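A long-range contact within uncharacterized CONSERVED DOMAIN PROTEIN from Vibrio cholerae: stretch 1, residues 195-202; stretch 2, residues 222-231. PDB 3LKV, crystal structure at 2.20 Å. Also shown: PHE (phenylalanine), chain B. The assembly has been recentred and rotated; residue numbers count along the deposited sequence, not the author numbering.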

# COMPACT_ATOMS: atom_id res chain seq x y z
N ASP A 195 -0.29 23.93 -34.91
CA ASP A 195 -1.12 22.89 -35.53
C ASP A 195 -1.29 21.72 -34.61
O ASP A 195 -2.23 20.97 -34.75
N VAL A 196 -0.38 21.57 -33.65
CA VAL A 196 -0.46 20.46 -32.68
C VAL A 196 0.36 20.85 -31.48
O VAL A 196 1.33 21.59 -31.62
N ILE A 197 -0.04 20.42 -30.29
CA ILE A 197 0.75 20.64 -29.10
C ILE A 197 1.49 19.32 -28.79
O ILE A 197 0.87 18.22 -28.77
N TYR A 198 2.79 19.44 -28.58
CA TYR A 198 3.60 18.34 -28.16
C TYR A 198 3.66 18.37 -26.65
O TYR A 198 4.25 19.25 -26.05
N ALA A 199 3.01 17.40 -26.02
CA ALA A 199 3.00 17.32 -24.57
C ALA A 199 4.24 16.49 -24.20
O ALA A 199 4.27 15.28 -24.37
N LEU A 200 5.29 17.14 -23.73
CA LEU A 200 6.51 16.41 -23.49
C LEU A 200 6.62 15.79 -22.09
O LEU A 200 5.73 15.93 -21.23
N ILE A 201 7.71 15.05 -21.92
CA ILE A 201 8.10 14.42 -20.66
C ILE A 201 8.61 15.49 -19.70
O ILE A 201 9.83 15.70 -19.51
N ASP A 202 7.63 16.14 -19.10
CA ASP A 202 7.86 17.19 -18.14
C ASP A 202 6.84 16.97 -17.03
O ASP A 202 5.67 16.80 -17.32
N PRO A 222 -4.98 19.52 -31.75
CA PRO A 222 -4.66 18.21 -31.22
C PRO A 222 -3.43 18.27 -30.35
O PRO A 222 -2.62 19.16 -30.56
N VAL A 223 -3.31 17.35 -29.40
CA VAL A 223 -2.13 17.17 -28.56
C VAL A 223 -1.53 15.80 -28.88
O VAL A 223 -2.24 14.81 -28.90
N PHE A 224 -0.23 15.76 -29.17
CA PHE A 224 0.51 14.52 -29.31
C PHE A 224 1.28 14.32 -28.01
O PHE A 224 1.96 15.24 -27.55
N GLY A 225 1.18 13.12 -27.44
CA GLY A 225 1.76 12.83 -26.15
C GLY A 225 3.06 12.04 -26.19
O GLY A 225 3.20 11.06 -26.91
N ALA A 226 4.01 12.42 -25.35
CA ALA A 226 5.27 11.65 -25.24
C ALA A 226 5.09 10.51 -24.23
O ALA A 226 5.99 9.68 -24.02
N ALA A 227 3.93 10.47 -23.60
CA ALA A 227 3.61 9.47 -22.58
C ALA A 227 2.20 8.96 -22.83
O ALA A 227 1.31 9.73 -23.14
N THR A 228 2.01 7.68 -22.60
CA THR A 228 0.71 6.99 -22.70
C THR A 228 -0.34 7.57 -21.77
O THR A 228 -1.52 7.68 -22.14
N SER A 229 0.07 7.95 -20.57
CA SER A 229 -0.85 8.59 -19.64
C SER A 229 -1.49 9.82 -20.32
O SER A 229 -2.61 10.19 -20.00
N TYR A 230 -0.80 10.45 -21.26
CA TYR A 230 -1.41 11.62 -21.88
C TYR A 230 -2.56 11.27 -22.85
O TYR A 230 -3.54 12.01 -22.94
N VAL A 231 -2.46 10.13 -23.54
CA VAL A 231 -3.46 9.68 -24.51
C VAL A 231 -4.71 9.30 -23.73
O VAL A 231 -5.84 9.63 -24.14

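Where two parallel strands lie side by side, the backbone fixes the register and small side chains often decide how closely the next element can approach. The contact here illustrates the principle. At its apolar centre is Ala 199, whose CB lies 3.7 Å from CG1 of Val 223 (chi1 t) and 3.6 Å from CD2 of Tyr 230. Its bridge partner, Gly 225, has no side chain; a CB modelled there would fall 3.0 Å from Tyr 230 CB, so the bare backbone leaves room for the tyrosine. Ile 197 (m, m) shares this face of the sheet, its CB 4.0 Å from Val 223 CG2, although the end of its side chain leads away.

On the other face, Tyr 198 and Phe 224, both with chi1 t, meet edge to edge, Tyr 198 CD1 lying 3.9 Å from Phe 224 CD2. Beyond the paired strands, Ala 226 points toward the first stretch. Its CB is 3.8 Å from Tyr 198 OH and 3.7 Å from CG1 of Ile 201 (m, m), whose CD1 reaches on to Ala 227 CB at 3.8 Å. At the opposite end of the ladder, Val 196 (p) rests its CB 4.2 Å from Pro 222 CG.

The polar edge is largely backbone, as in the bond from Ala 199 N to Phe 224 O at 2.8 Å, but one side chain joins it. Tyr 230 (chi1 m) donates its OH to Leu 200 O at 2.8 Å, so a residue that packs its ring against Ala 199 also satisfies a carbonyl past the strand. Tyr 198 OH is hydrogen-bonded elsewhere in the structure. Bound phenylalanine adjoins this end: its CE1 is 3.7 Å from Tyr 230 OH, and its N is 3.0 Å from Ile 201 CG2.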

# COMPACT_ATOMS: atom_id res chain seq x y z
CB ASP A 195 -0.55 22.43 -36.88
CG ASP A 195 -0.50 23.58 -37.91
OD1 ASP A 195 -1.56 24.16 -38.14
OD2 ASP A 195 0.59 23.91 -38.44
CB VAL A 196 0.05 19.14 -33.29
CG1 VAL A 196 1.49 19.29 -33.84
CG2 VAL A 196 -0.07 17.99 -32.30
CB ILE A 197 -0.12 20.96 -27.91
CG1 ILE A 197 -1.09 22.15 -28.20
CG2 ILE A 197 0.74 21.20 -26.72
CD1 ILE A 197 -0.41 23.43 -28.38
CB TYR A 198 5.01 18.48 -28.73
CG TYR A 198 6.01 17.38 -28.31
CD1 TYR A 198 5.70 16.05 -28.45
CD2 TYR A 198 7.26 17.70 -27.83
CE1 TYR A 198 6.59 15.07 -28.12
CE2 TYR A 198 8.20 16.70 -27.49
CZ TYR A 198 7.85 15.38 -27.64
OH TYR A 198 8.71 14.38 -27.28
CB ALA A 199 1.68 16.65 -24.07
CB LEU A 200 7.74 17.26 -23.84
CG LEU A 200 7.94 18.63 -23.30
CD1 LEU A 200 7.77 18.51 -21.90
CD2 LEU A 200 9.32 19.16 -23.63
CB ILE A 201 9.11 13.29 -20.93
CG1 ILE A 201 8.48 12.26 -21.85
CG2 ILE A 201 9.65 12.60 -19.59
CD1 ILE A 201 7.15 11.62 -21.33
CB ASP A 202 7.62 18.52 -18.86
CG ASP A 202 7.56 19.74 -17.96
OD1 ASP A 202 6.78 19.75 -16.96
OD2 ASP A 202 8.29 20.75 -18.31
CB PRO A 222 -4.35 17.41 -32.44
CG PRO A 222 -4.05 18.42 -33.52
CD PRO A 222 -4.90 19.56 -33.22
CB VAL A 223 -2.55 17.25 -27.07
CG1 VAL A 223 -1.39 16.94 -26.10
CG2 VAL A 223 -3.13 18.59 -26.81
CB PHE A 224 1.51 14.57 -30.47
CG PHE A 224 2.30 13.33 -30.60
CD1 PHE A 224 1.82 12.26 -31.31
CD2 PHE A 224 3.48 13.19 -29.92
CE1 PHE A 224 2.52 11.06 -31.36
CE2 PHE A 224 4.21 12.00 -29.96
CZ PHE A 224 3.73 10.93 -30.68
CB ALA A 226 6.41 12.61 -24.84
CB ALA A 227 3.70 10.07 -21.16
CB THR A 228 0.89 5.52 -22.37
OG1 THR A 228 1.89 5.01 -23.23
CG2 THR A 228 -0.39 4.72 -22.54
CB SER A 229 -0.15 8.96 -18.32
OG SER A 229 1.05 9.74 -18.56
CB TYR A 230 -0.39 12.47 -22.59
CG TYR A 230 0.77 12.98 -21.74
CD1 TYR A 230 0.71 13.03 -20.37
CD2 TYR A 230 1.89 13.49 -22.36
CE1 TYR A 230 1.76 13.50 -19.64
CE2 TYR A 230 2.94 14.00 -21.64
CZ TYR A 230 2.89 13.99 -20.28
OH TYR A 230 3.96 14.50 -19.61
CB VAL A 231 -2.95 8.53 -25.43
CG1 VAL A 231 -2.79 7.23 -24.66
CG2 VAL A 231 -3.91 8.25 -26.53
N PHE B . 11.47 11.78 -17.30
CA PHE B . 10.84 12.80 -16.36
C PHE B . 11.96 13.42 -15.48
O PHE B . 13.15 13.31 -15.90
CB PHE B . 9.70 12.19 -15.53
CG PHE B . 8.41 12.01 -16.32
CD1 PHE B . 7.63 13.12 -16.67
CD2 PHE B . 7.99 10.76 -16.73
CE1 PHE B . 6.49 12.98 -17.40
CE2 PHE B . 6.85 10.61 -17.46
CZ PHE B . 6.08 11.70 -17.81
OXT PHE B . 11.75 14.05 -14.42